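Local coordinates for protein carbohydrate deacetylase (PDB 2I5I) that probably removes acetyl groups from acetylated carbohydrates during oligosaccharide breakdown, as a magnesium-dependent homodimeric hydrolase of the YdjC family, at residues Asn10-Gly15 with Ser35-Pro40; Tyr16-Thr21 with Ser42-Glu47; Gly62-Leu67 with His126-His131; Asn132-Asn137 with Leu153-Ala158; Cys213-Ile218 with Ile233-Ile238. All coordinates share one frame; numbering follows the deposited sequence. Where two conformers were deposited one is given.

Overall arrangement
Interactions 1 and 3 are neighbouring strand pairs of one parallel sheet, their centres about 8 Å apart, and their C-terminal ends carry D13, H64 and H130, whose donor atoms converge in what is probably the metal site; H130 is the predicted Mg(2+) ligand. Between the two pairs, T37 OG1 bonds D128 OD2 at 2.7 Å. Interaction 4 lies about 8 Å from interaction 3, centre to centre, and its R156 NH2 forms a salt bridge with D12 OD1 of interaction 1. G15 of interaction 1 is bonded to interaction 2 twice, its O to S42 OG at 2.7 Å and its N to T21 OG1 at 2.9 Å. Interaction 5 brings H214 to the same pocket, and with interaction 2 it reaches the second subunit.

Interaction 1. Residues Asn10-Gly15 with Ser35-Pro40; sequences NADDFG and STTALP
One face of the F14 ring is covered by T36 CG2, which sits 4.1 Å from the ring centroid in a CH-pi contact, while A38 CB lies at the ring edge. F14 and T36 cross at about a right angle, with F14 CG anti to its backbone N (chi1 -157°); T21 and I24 of helix 18-29 and A48 and A52 of helix 45-55 also pack on the F14 side chain. The N10 amide uses both ends: S35 OG donates to a lone pair of N10 OD1 at 2.7 Å, and N10 ND2 gives a weak bond to T37 OG1, whose stronger partner is D128 OD2. Parallel strand pairing runs through A11 N to S35 O (2.9 Å) and T37 N to A11 O. T36 OG1 also reaches A11 O, at 2.6 Å, so two donors grip that carbonyl. Past the turn at D12, F14 N bonds T37 O, and L39 N meets F14 O at 3.0 Å, nearly along the C=O axis. Outside the pair, D12 OD1 meets R156 and D13 OD2 meets R232 in salt bridges. These buried charges are probably held ionised, with D13 beside the predicted Mg(2+) ligand H130, consistent with a metal site.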
# COMPACT_ATOMS: atom_id res chain seq x y z
N ASN A 10 18.37 -19.56 4.01
CA ASN A 10 16.96 -19.83 3.77
C ASN A 10 16.32 -20.27 5.07
O ASN A 10 16.75 -21.24 5.70
CB ASN A 10 16.73 -20.91 2.70
CG ASN A 10 15.26 -21.13 2.41
OD1 ASN A 10 14.69 -20.59 1.45
ND2 ASN A 10 14.65 -21.93 3.25
N ALA A 11 15.26 -19.55 5.43
CA ALA A 11 14.48 -19.89 6.61
C ALA A 11 13.41 -20.90 6.24
O ALA A 11 12.53 -20.61 5.41
CB ALA A 11 13.83 -18.64 7.19
N ASP A 12 13.44 -22.08 6.83
CA ASP A 12 12.38 -23.05 6.58
C ASP A 12 11.12 -22.73 7.40
O ASP A 12 11.20 -22.09 8.46
CB ASP A 12 12.90 -24.45 6.91
CG ASP A 12 14.03 -24.89 6.00
OD1 ASP A 12 14.49 -24.09 5.15
OD2 ASP A 12 14.48 -26.05 6.14
N ASP A 13 9.97 -23.12 6.89
CA ASP A 13 8.69 -23.15 7.58
C ASP A 13 7.92 -21.84 7.53
O ASP A 13 7.09 -21.57 8.40
CB ASP A 13 8.88 -23.55 9.05
CG ASP A 13 9.35 -24.99 9.24
OD1 ASP A 13 9.17 -25.76 8.28
OD2 ASP A 13 9.89 -25.35 10.32
N PHE A 14 8.12 -21.03 6.50
CA PHE A 14 7.24 -19.85 6.32
C PHE A 14 5.79 -20.27 6.29
O PHE A 14 5.42 -21.29 5.69
CB PHE A 14 7.62 -19.10 5.04
CG PHE A 14 7.19 -17.64 5.03
CD1 PHE A 14 7.76 -16.76 5.95
CD2 PHE A 14 6.26 -17.20 4.12
CE1 PHE A 14 7.36 -15.43 5.94
CE2 PHE A 14 5.86 -15.87 4.10
CZ PHE A 14 6.44 -15.00 5.00
N GLY A 15 4.88 -19.53 6.94
CA GLY A 15 3.48 -19.88 6.98
C GLY A 15 3.14 -21.00 7.95
O GLY A 15 1.97 -21.38 8.04
N SER A 35 16.03 -15.67 1.93
CA SER A 35 15.03 -16.54 1.34
C SER A 35 14.26 -17.30 2.41
O SER A 35 14.76 -17.45 3.53
CB SER A 35 15.79 -17.52 0.43
OG SER A 35 14.91 -18.45 -0.17
N THR A 36 13.09 -17.79 2.05
CA THR A 36 12.33 -18.71 2.89
C THR A 36 11.59 -19.70 2.01
O THR A 36 11.38 -19.46 0.81
CB THR A 36 11.36 -17.93 3.80
OG1 THR A 36 10.77 -18.75 4.82
CG2 THR A 36 10.23 -17.36 2.94
N THR A 37 11.17 -20.79 2.62
CA THR A 37 10.29 -21.74 1.91
C THR A 37 9.04 -21.98 2.75
O THR A 37 9.22 -22.18 3.96
CB THR A 37 10.99 -23.06 1.58
OG1 THR A 37 11.67 -23.58 2.72
CG2 THR A 37 12.00 -22.80 0.47
N ALA A 38 7.91 -21.92 2.08
CA ALA A 38 6.59 -21.86 2.68
C ALA A 38 5.76 -23.12 2.54
O ALA A 38 5.80 -23.78 1.49
CB ALA A 38 5.84 -20.70 2.02
N LEU A 39 4.98 -23.43 3.57
CA LEU A 39 4.10 -24.60 3.59
C LEU A 39 2.69 -24.30 3.11
O LEU A 39 1.84 -23.81 3.86
CB LEU A 39 4.04 -25.16 5.00
CG LEU A 39 5.34 -25.63 5.66
CD1 LEU A 39 5.26 -25.46 7.17
CD2 LEU A 39 5.61 -27.10 5.29
N PRO A 40 2.33 -24.62 1.87
CA PRO A 40 0.94 -24.50 1.45
C PRO A 40 -0.05 -25.40 2.19
O PRO A 40 -1.27 -25.19 2.17
CB PRO A 40 0.95 -24.94 -0.03
CG PRO A 40 2.30 -25.48 -0.29
CD PRO A 40 3.23 -25.11 0.81

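Interaction 2. Residues Tyr16-Thr21 with Ser42-Glu47; sequences YTPAVT and SPYFLE
P18 sets CD and CG over one face of the Y44 ring: P18 CD sits 3.6 Å from the Y44 ring centroid, only 7° off the ring normal, a CH-pi contact almost over the centre. P18 CG adds a second touch, 3.7 Å from Y44 CD1, and the two side chains cross obliquely. On the Y44 CD2 side the backbone closes in, Y16 O lying 3.4 Å and T17 CA 4.0 Å from that carbon. Y44 CG is anti to its carbonyl carbon (chi1 -53°), which sends the ring toward P18. In the next shell, S42 begins a type I beta turn closed by F45 N to S42 O at 3.0 Å, which delivers Y44 to the start of helix 45-55. S42 OG lies 3.1 Å from Y16 O, but its hydrogen bond is to G15 O. T17 precedes helix 18-29 as its N-cap residue, with OG1 held by D219, and T21 N bonds T17 O to open the helix. R30 of the second subunit packs on Y44 and pairs with E47. The arrangement is a proline-aromatic CH-pi contact joining the N-termini of two helices that follow adjacent parallel strands of the beta/alpha fold, beside the second subunit.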
# COMPACT_ATOMS: atom_id res chain seq x y z
N TYR A 16 4.12 -21.54 8.66
CA TYR A 16 3.89 -22.62 9.60
C TYR A 16 2.87 -22.16 10.65
O TYR A 16 1.82 -22.76 10.87
CB TYR A 16 5.21 -23.05 10.22
CG TYR A 16 5.24 -24.36 10.96
CD1 TYR A 16 4.23 -25.31 10.83
CD2 TYR A 16 6.31 -24.64 11.79
CE1 TYR A 16 4.31 -26.49 11.54
CE2 TYR A 16 6.39 -25.83 12.49
CZ TYR A 16 5.38 -26.75 12.36
OH TYR A 16 5.46 -27.95 13.05
N THR A 17 3.21 -21.07 11.33
CA THR A 17 2.29 -20.41 12.26
C THR A 17 2.49 -18.89 12.16
O THR A 17 3.53 -18.43 11.70
CB THR A 17 2.40 -20.92 13.69
OG1 THR A 17 3.15 -20.01 14.50
CG2 THR A 17 3.21 -22.21 13.91
N PRO A 18 1.51 -18.10 12.58
CA PRO A 18 1.68 -16.63 12.53
C PRO A 18 2.96 -16.10 13.13
O PRO A 18 3.58 -15.20 12.57
CB PRO A 18 0.45 -16.15 13.34
CG PRO A 18 -0.58 -17.18 12.98
CD PRO A 18 0.21 -18.48 13.10
N ALA A 19 3.44 -16.59 14.28
CA ALA A 19 4.66 -16.11 14.88
C ALA A 19 5.94 -16.61 14.18
O ALA A 19 6.95 -15.93 14.19
CB ALA A 19 4.77 -16.53 16.35
N VAL A 20 5.87 -17.81 13.61
CA VAL A 20 7.00 -18.27 12.80
C VAL A 20 7.14 -17.29 11.63
O VAL A 20 8.22 -16.75 11.44
CB VAL A 20 6.83 -19.71 12.31
CG1 VAL A 20 7.92 -20.03 11.29
CG2 VAL A 20 6.89 -20.70 13.46
N THR A 21 6.07 -17.05 10.88
CA THR A 21 6.08 -16.13 9.75
C THR A 21 6.68 -14.79 10.14
O THR A 21 7.52 -14.19 9.46
CB THR A 21 4.67 -15.96 9.19
OG1 THR A 21 4.28 -17.23 8.59
CG2 THR A 21 4.54 -14.89 8.12
N SER A 42 -0.21 -25.59 5.24
CA SER A 42 -0.58 -24.88 6.47
C SER A 42 -1.75 -23.94 6.29
O SER A 42 -1.87 -23.18 5.34
CB SER A 42 0.64 -24.08 6.94
OG SER A 42 0.40 -23.58 8.25
N PRO A 43 -2.69 -23.92 7.23
CA PRO A 43 -3.86 -23.04 6.99
C PRO A 43 -3.48 -21.56 6.97
O PRO A 43 -4.18 -20.73 6.40
CB PRO A 43 -4.77 -23.36 8.15
CG PRO A 43 -3.94 -24.02 9.17
CD PRO A 43 -2.76 -24.66 8.47
N TYR A 44 -2.35 -21.20 7.57
CA TYR A 44 -1.81 -19.85 7.62
C TYR A 44 -1.03 -19.47 6.37
O TYR A 44 -0.46 -18.38 6.32
CB TYR A 44 -0.86 -19.73 8.83
CG TYR A 44 -1.53 -20.16 10.11
CD1 TYR A 44 -2.48 -19.31 10.68
CD2 TYR A 44 -1.25 -21.36 10.74
CE1 TYR A 44 -3.12 -19.66 11.84
CE2 TYR A 44 -1.89 -21.70 11.91
CZ TYR A 44 -2.82 -20.85 12.46
OH TYR A 44 -3.49 -21.18 13.62
N PHE A 45 -0.96 -20.35 5.37
CA PHE A 45 -0.11 -20.03 4.22
C PHE A 45 -0.42 -18.73 3.49
O PHE A 45 0.46 -17.92 3.24
CB PHE A 45 -0.19 -21.17 3.19
CG PHE A 45 0.43 -20.85 1.84
CD1 PHE A 45 1.80 -20.75 1.70
CD2 PHE A 45 -0.39 -20.67 0.75
CE1 PHE A 45 2.36 -20.46 0.46
CE2 PHE A 45 0.14 -20.40 -0.50
CZ PHE A 45 1.52 -20.31 -0.62
N LEU A 46 -1.69 -18.55 3.10
CA LEU A 46 -2.05 -17.39 2.31
C LEU A 46 -1.88 -16.13 3.11
O LEU A 46 -1.40 -15.09 2.62
CB LEU A 46 -3.47 -17.60 1.74
CG LEU A 46 -3.62 -18.52 0.54
CD1 LEU A 46 -5.07 -18.54 0.04
CD2 LEU A 46 -2.73 -18.14 -0.63
N GLU A 47 -2.22 -16.17 4.39
CA GLU A 47 -1.95 -14.99 5.24
C GLU A 47 -0.48 -14.64 5.27
O GLU A 47 -0.04 -13.48 5.18
CB GLU A 47 -2.46 -15.27 6.66
CG GLU A 47 -3.97 -15.39 6.73
CD GLU A 47 -4.45 -15.98 8.04
OE1 GLU A 47 -3.61 -16.32 8.88
OE2 GLU A 47 -5.69 -16.08 8.20

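Interaction 3. Residues Gly62-Leu67 with His126-His131; sequences GVHLTL and HIDSHH
The imidazole of H64 is held at both nitrogens: ND1 donates to D128 OD1 at 2.6 Å, while NE2 shares a water with H130. The ND1 bond is almost straight (178°) and lies in the H64 ring plane, yet it meets D128 OD1 from above the carboxylate plane, the two flat groups being turned 55° apart. With the ND1 proton directed to D128, NE2 is probably available as an acceptor or metal ligand if the ring is neutral; the carboxylate could also stabilise a protonated ring. Water 1 lies 2.7 Å from H64 NE2, 2.7 Å from H130 ND1 and 2.6 Å from D13 OD1, bridging two rings whose planes stand at 78°. The backbone N of H130 lies over one face of the H64 ring, while H64 NE2 lies at the edge of the H130 ring. H130 is the predicted Mg(2+) ligand; the water sits where the three donor atoms converge, consistent with a metal site that holds no metal here. Parallel ladder bonds fix the register, from V63 N to H126 O (2.8 Å) to H130 N on L65 O (2.8 Å), the latter nearly along the C=O axis. On the other sheet face, I127 CG1 touches V63 CG1 at 3.7 Å, and I127 CG2 touches L65 CD1 at 3.5 Å. Helix 103-117 covers that apolar face through F117 and Q113. Along its other edge strand 60-65 pairs with strand 35-38, G62 and H64 bonding T36 and A38 by backbone. T37 OG1 reaches across strand 60-65 to D128 OD2, and I127 makes backbone bonds to P154 and R156.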
# COMPACT_ATOMS: atom_id res chain seq x y z
N GLY A 62 10.24 -19.81 -1.75
CA GLY A 62 10.10 -21.08 -2.44
C GLY A 62 9.05 -21.94 -1.75
O GLY A 62 8.44 -21.56 -0.74
N VAL A 63 8.84 -23.14 -2.30
CA VAL A 63 7.78 -24.01 -1.78
C VAL A 63 8.39 -25.14 -0.94
O VAL A 63 9.29 -25.86 -1.38
CB VAL A 63 6.88 -24.55 -2.90
CG1 VAL A 63 7.68 -25.29 -3.98
CG2 VAL A 63 5.79 -25.46 -2.36
N HIS A 64 7.89 -25.27 0.29
CA HIS A 64 8.28 -26.25 1.27
C HIS A 64 7.36 -27.47 1.18
O HIS A 64 6.29 -27.55 1.79
CB HIS A 64 8.19 -25.65 2.67
CG HIS A 64 9.19 -26.16 3.66
ND1 HIS A 64 10.49 -26.41 3.35
CD2 HIS A 64 9.08 -26.44 4.98
CE1 HIS A 64 11.15 -26.84 4.41
NE2 HIS A 64 10.31 -26.87 5.42
N LEU A 65 7.76 -28.47 0.37
CA LEU A 65 6.92 -29.67 0.25
C LEU A 65 6.99 -30.51 1.52
O LEU A 65 8.00 -30.44 2.22
CB LEU A 65 7.38 -30.51 -0.94
CG LEU A 65 7.36 -29.85 -2.31
CD1 LEU A 65 8.09 -30.80 -3.27
CD2 LEU A 65 5.96 -29.55 -2.80
N THR A 66 5.95 -31.28 1.83
CA THR A 66 5.92 -32.14 2.99
C THR A 66 5.12 -33.43 2.80
O THR A 66 4.18 -33.53 2.00
CB THR A 66 5.33 -31.38 4.22
OG1 THR A 66 5.49 -32.19 5.39
CG2 THR A 66 3.86 -31.12 4.00
N LEU A 67 5.55 -34.42 3.56
CA LEU A 67 4.86 -35.67 3.74
C LEU A 67 4.66 -35.99 5.22
O LEU A 67 4.10 -37.02 5.55
CB LEU A 67 5.65 -36.83 3.11
CG LEU A 67 5.72 -36.83 1.58
CD1 LEU A 67 6.62 -37.95 1.07
CD2 LEU A 67 4.34 -36.95 0.97
N HIS A 126 11.79 -21.76 -5.95
CA HIS A 126 12.49 -23.02 -5.77
C HIS A 126 11.69 -23.97 -4.89
O HIS A 126 10.62 -23.64 -4.39
CB HIS A 126 13.88 -22.78 -5.19
CG HIS A 126 14.03 -22.59 -3.72
ND1 HIS A 126 13.75 -21.39 -3.11
CD2 HIS A 126 14.45 -23.42 -2.73
CE1 HIS A 126 14.00 -21.51 -1.81
NE2 HIS A 126 14.42 -22.73 -1.53
N ILE A 127 12.23 -25.17 -4.75
CA ILE A 127 11.61 -26.26 -4.03
C ILE A 127 12.57 -26.83 -3.00
O ILE A 127 13.76 -27.01 -3.22
CB ILE A 127 11.20 -27.42 -4.98
CG1 ILE A 127 10.17 -27.02 -6.02
CG2 ILE A 127 10.72 -28.62 -4.19
CD1 ILE A 127 9.95 -28.06 -7.10
N ASP A 128 12.04 -27.16 -1.83
CA ASP A 128 12.77 -27.88 -0.80
C ASP A 128 11.73 -28.70 -0.04
O ASP A 128 10.58 -28.73 -0.49
CB ASP A 128 13.58 -26.96 0.07
CG ASP A 128 12.78 -26.12 1.06
OD1 ASP A 128 11.54 -26.15 1.03
OD2 ASP A 128 13.44 -25.42 1.87
N SER A 129 12.08 -29.32 1.09
CA SER A 129 11.08 -30.10 1.79
C SER A 129 11.29 -30.10 3.30
O SER A 129 12.43 -30.11 3.80
CB SER A 129 11.13 -31.59 1.34
OG SER A 129 12.33 -31.98 2.00
N HIS A 130 10.14 -30.13 3.97
CA HIS A 130 10.02 -30.28 5.41
C HIS A 130 10.65 -31.60 5.83
O HIS A 130 10.38 -32.61 5.17
CB HIS A 130 8.55 -30.26 5.80
CG HIS A 130 8.27 -30.28 7.26
ND1 HIS A 130 8.67 -29.27 8.11
CD2 HIS A 130 7.63 -31.19 8.03
CE1 HIS A 130 8.28 -29.55 9.35
NE2 HIS A 130 7.65 -30.71 9.33
N HIS A 131 11.48 -31.57 6.86
CA HIS A 131 12.16 -32.76 7.34
C HIS A 131 13.09 -33.35 6.28
O HIS A 131 13.47 -34.53 6.41
CB HIS A 131 11.13 -33.82 7.76
CG HIS A 131 10.39 -33.41 9.01
ND1 HIS A 131 9.31 -34.12 9.49
CD2 HIS A 131 10.55 -32.36 9.85
CE1 HIS A 131 8.86 -33.54 10.58
NE2 HIS A 131 9.59 -32.46 10.84
O HOH W 1 10.88 -27.72 7.92
O HOH W 2 7.81 -33.65 5.12

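Interaction 4. Residues Asn132-Asn137 with Leu153-Ala158; sequences NVHGKN and LPLRNA
The strongest direct bond is H134 NE2 donating to R156 O at 2.9 Å; Y171 OH bonds R156 O as well. The H134 bond is nearly straight (173°) and in the imidazole plane, but arrives above the plane of the R156 carbonyl. H134 CG stands between the backbone N and the carbonyl carbon (chi1 88°), turning the ring across to the 153-158 loop. A weak bond from N132 ND2 to A158 O, 3.5 Å long, joins the loops again. Two waters donate to N132 OD1: water 3 also donates to N157 O, at 2.8 Å, and water 4 accepts from R156 NH1. Apolar contacts lie beside the H134 bond. L155 meets the ring tip to tip, its CD1 3.7 Å from H134 NE2, while R156 CB lies 3.9 Å from H134 CE1, these side chains running at about a right angle. A158 CB packs on G135 CA at 3.7 Å. Outside the pair, S129 OG bonds H134 ND1, and D12 and E210 bridge to the R156 guanidinium. With both ring nitrogens engaged, the imidazole's rotation is fixed; a neutral ring protonated on NE2 would suit this, though its charge is not seen. The chemistry ties together the two loops that flank helix 138-151.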
# COMPACT_ATOMS: atom_id res chain seq x y z
N ASN A 132 13.44 -32.55 5.28
CA ASN A 132 14.28 -33.01 4.17
C ASN A 132 13.83 -34.36 3.63
O ASN A 132 14.70 -35.21 3.36
CB ASN A 132 15.75 -33.11 4.58
CG ASN A 132 16.68 -33.01 3.37
OD1 ASN A 132 16.37 -32.34 2.39
ND2 ASN A 132 17.82 -33.68 3.46
N VAL A 133 12.53 -34.58 3.48
CA VAL A 133 12.04 -35.88 3.01
C VAL A 133 12.38 -36.22 1.56
O VAL A 133 12.38 -37.43 1.25
CB VAL A 133 10.51 -36.00 3.24
CG1 VAL A 133 10.26 -36.09 4.75
CG2 VAL A 133 9.72 -34.89 2.60
N HIS A 134 12.65 -35.37 0.61
CA HIS A 134 13.16 -35.44 -0.74
C HIS A 134 14.61 -35.91 -0.75
O HIS A 134 15.13 -36.23 -1.83
CB HIS A 134 13.06 -34.12 -1.48
CG HIS A 134 14.09 -33.06 -1.45
ND1 HIS A 134 14.25 -32.17 -0.42
CD2 HIS A 134 15.02 -32.67 -2.37
CE1 HIS A 134 15.23 -31.32 -0.68
NE2 HIS A 134 15.72 -31.60 -1.87
N GLY A 135 15.24 -35.96 0.42
CA GLY A 135 16.59 -36.50 0.52
C GLY A 135 16.63 -37.73 1.40
O GLY A 135 17.68 -38.21 1.82
N LYS A 136 15.46 -38.29 1.72
CA LYS A 136 15.43 -39.46 2.60
C LYS A 136 15.97 -40.71 1.91
O LYS A 136 16.56 -41.58 2.55
CB LYS A 136 14.01 -39.73 3.06
CG LYS A 136 13.82 -40.95 3.96
CD LYS A 136 14.84 -41.00 5.07
CE LYS A 136 14.23 -41.43 6.40
NZ LYS A 136 15.19 -41.09 7.51
N ASN A 137 15.74 -40.76 0.61
CA ASN A 137 16.17 -41.81 -0.29
C ASN A 137 16.01 -41.34 -1.73
O ASN A 137 15.29 -40.38 -2.03
CB ASN A 137 15.42 -43.13 -0.05
CG ASN A 137 13.98 -43.16 -0.43
OD1 ASN A 137 13.54 -42.61 -1.44
ND2 ASN A 137 13.15 -43.82 0.36
N LEU A 153 11.96 -25.42 -11.86
CA LEU A 153 12.42 -24.81 -10.63
C LEU A 153 13.67 -25.51 -10.10
O LEU A 153 13.71 -26.74 -10.19
CB LEU A 153 11.35 -24.92 -9.54
CG LEU A 153 10.04 -24.21 -9.89
CD1 LEU A 153 8.94 -24.66 -8.95
CD2 LEU A 153 10.25 -22.70 -9.87
N PRO A 154 14.61 -24.73 -9.58
CA PRO A 154 15.78 -25.32 -8.93
C PRO A 154 15.31 -25.97 -7.62
O PRO A 154 14.26 -25.60 -7.08
CB PRO A 154 16.70 -24.15 -8.66
CG PRO A 154 15.79 -22.97 -8.65
CD PRO A 154 14.67 -23.26 -9.59
N LEU A 155 16.10 -26.91 -7.14
CA LEU A 155 15.76 -27.75 -6.01
C LEU A 155 16.88 -27.78 -4.99
O LEU A 155 18.05 -27.89 -5.37
CB LEU A 155 15.51 -29.18 -6.54
CG LEU A 155 15.32 -30.26 -5.49
CD1 LEU A 155 14.01 -30.01 -4.73
CD2 LEU A 155 15.27 -31.65 -6.10
N ARG A 156 16.53 -27.71 -3.71
CA ARG A 156 17.51 -27.74 -2.65
C ARG A 156 18.40 -28.99 -2.78
O ARG A 156 17.87 -30.07 -3.04
CB ARG A 156 16.82 -27.78 -1.27
CG ARG A 156 17.79 -28.03 -0.14
CD ARG A 156 17.05 -28.03 1.19
NE ARG A 156 16.98 -26.66 1.71
CZ ARG A 156 16.36 -26.36 2.86
NH1 ARG A 156 15.78 -27.30 3.57
NH2 ARG A 156 16.31 -25.11 3.31
N ASN A 157 19.69 -28.80 -2.56
CA ASN A 157 20.63 -29.94 -2.53
C ASN A 157 20.22 -30.87 -1.40
O ASN A 157 20.24 -30.51 -0.22
CB ASN A 157 22.03 -29.41 -2.40
CG ASN A 157 23.13 -30.42 -2.20
OD1 ASN A 157 22.93 -31.50 -1.66
ND2 ASN A 157 24.31 -30.00 -2.67
N ALA A 158 19.88 -32.10 -1.76
CA ALA A 158 19.41 -33.07 -0.78
C ALA A 158 20.46 -33.79 0.03
O ALA A 158 20.09 -34.54 0.96
CB ALA A 158 18.58 -34.11 -1.56
O HOH W 3 18.97 -30.84 2.20
O HOH W 4 14.82 -30.09 2.53

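Interaction 5. Residues Cys213-Ile218 with Ile233-Ile238; sequences CHPAFI and IREVEI
The tight part of the contact is apolar, with one polar grip on the backbone. P215 CB touches V236 CG2 at 3.7 Å, and I233 CG2 touches both A216 O (3.4 Å) and I218 CD1 (3.6 Å). I218 and I233 cross at about a right angle. Nearer the strand, E235 OE1 accepts from H214 N at 2.7 Å. The amide meets that oxygen from above the carboxylate plane, with C213 CB 3.4 Å from the same E235 OE1. E235 CG is anti to the carbonyl carbon (chi1 -61°) and the chain then runs extended, carrying the carboxylate off helix 231-239 to the end of strand 208-213. The looser, wetter side is the H214 ring, which leads away from the helix on a partly exposed residue. There, water 5 bridges H214 ND1, at 2.8 Å, and E235 OE2, an oxygen also bonded by Y228 OH. H214 touches D12 and R232. At the far end F217 and I218 meet their counterparts in the second subunit. This is the loop after strand 208-213 packed against helix 231-239, at the C-terminal end of the parallel strands, as in beta/alpha-type folds, beside the probable metal site around H130.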
# COMPACT_ATOMS: atom_id res chain seq x y z
N CYS A 213 17.84 -22.58 8.02
CA CYS A 213 17.66 -22.19 9.41
C CYS A 213 16.17 -22.15 9.75
O CYS A 213 15.35 -22.23 8.85
CB CYS A 213 18.30 -20.84 9.69
SG CYS A 213 17.78 -19.49 8.60
N HIS A 214 15.86 -22.01 11.04
CA HIS A 214 14.48 -22.02 11.49
C HIS A 214 14.17 -20.88 12.47
O HIS A 214 13.75 -21.08 13.62
CB HIS A 214 14.18 -23.37 12.10
CG HIS A 214 14.38 -24.54 11.18
ND1 HIS A 214 15.62 -25.06 10.87
CD2 HIS A 214 13.48 -25.30 10.53
CE1 HIS A 214 15.46 -26.09 10.05
NE2 HIS A 214 14.16 -26.26 9.82
N PRO A 215 14.35 -19.64 12.04
CA PRO A 215 13.99 -18.51 12.91
C PRO A 215 12.46 -18.48 13.07
O PRO A 215 11.71 -18.90 12.20
CB PRO A 215 14.44 -17.28 12.15
CG PRO A 215 14.74 -17.71 10.76
CD PRO A 215 14.87 -19.21 10.75
N ALA A 216 12.01 -17.97 14.21
CA ALA A 216 10.62 -17.77 14.55
C ALA A 216 10.53 -16.92 15.82
O ALA A 216 11.49 -16.89 16.58
CB ALA A 216 9.88 -19.07 14.80
N PHE A 217 9.38 -16.27 15.97
CA PHE A 217 8.87 -15.84 17.25
C PHE A 217 8.04 -17.01 17.77
O PHE A 217 7.60 -17.85 16.97
CB PHE A 217 8.06 -14.56 17.18
CG PHE A 217 8.81 -13.35 16.66
CD1 PHE A 217 10.16 -13.13 16.87
CD2 PHE A 217 8.15 -12.36 15.93
CE1 PHE A 217 10.78 -11.97 16.40
CE2 PHE A 217 8.74 -11.23 15.44
CZ PHE A 217 10.09 -11.04 15.66
N ILE A 218 7.80 -17.06 19.06
CA ILE A 218 6.99 -18.13 19.64
C ILE A 218 5.54 -17.69 19.84
O ILE A 218 5.30 -16.60 20.39
CB ILE A 218 7.55 -18.63 20.99
CG1 ILE A 218 9.01 -19.06 20.99
CG2 ILE A 218 6.70 -19.78 21.51
CD1 ILE A 218 9.52 -19.63 19.69
N ILE A 233 13.90 -18.68 18.62
CA ILE A 233 14.10 -17.25 18.88
C ILE A 233 15.58 -16.91 18.94
O ILE A 233 15.98 -15.80 18.57
CB ILE A 233 13.38 -16.79 20.16
CG1 ILE A 233 13.76 -17.49 21.47
CG2 ILE A 233 11.87 -16.89 19.97
CD1 ILE A 233 13.25 -16.69 22.68
N ARG A 234 16.41 -17.88 19.39
CA ARG A 234 17.84 -17.63 19.51
C ARG A 234 18.44 -17.43 18.12
O ARG A 234 19.36 -16.64 17.94
CB ARG A 234 18.59 -18.75 20.23
CG ARG A 234 18.30 -18.92 21.70
N GLU A 235 17.90 -18.17 17.15
CA GLU A 235 18.30 -18.05 15.75
C GLU A 235 18.02 -16.66 15.22
O GLU A 235 18.82 -16.08 14.50
CB GLU A 235 17.59 -19.10 14.89
CG GLU A 235 17.88 -20.55 15.28
CD GLU A 235 17.52 -21.54 14.19
OE1 GLU A 235 17.51 -21.16 13.01
OE2 GLU A 235 17.26 -22.71 14.54
N VAL A 236 16.82 -16.13 15.55
CA VAL A 236 16.55 -14.76 15.13
C VAL A 236 17.63 -13.84 15.66
O VAL A 236 18.16 -12.96 14.97
CB VAL A 236 15.19 -14.23 15.62
CG1 VAL A 236 15.03 -12.79 15.13
CG2 VAL A 236 14.04 -15.08 15.12
N GLU A 237 17.97 -14.10 16.93
CA GLU A 237 18.92 -13.18 17.56
C GLU A 237 20.24 -13.23 16.83
O GLU A 237 20.88 -12.22 16.53
CB GLU A 237 19.04 -13.54 19.04
CG GLU A 237 19.95 -12.64 19.82
CD GLU A 237 20.07 -13.04 21.29
OE1 GLU A 237 19.92 -14.23 21.64
OE2 GLU A 237 20.31 -12.11 22.08
N ILE A 238 20.68 -14.45 16.54
CA ILE A 238 21.99 -14.60 15.91
C ILE A 238 21.95 -14.10 14.48
O ILE A 238 22.85 -13.40 14.01
CB ILE A 238 22.45 -16.07 15.96
CG1 ILE A 238 22.83 -16.52 17.36
CG2 ILE A 238 23.57 -16.30 14.96
CD1 ILE A 238 22.64 -17.98 17.65
O HOH W 5 17.76 -24.52 12.64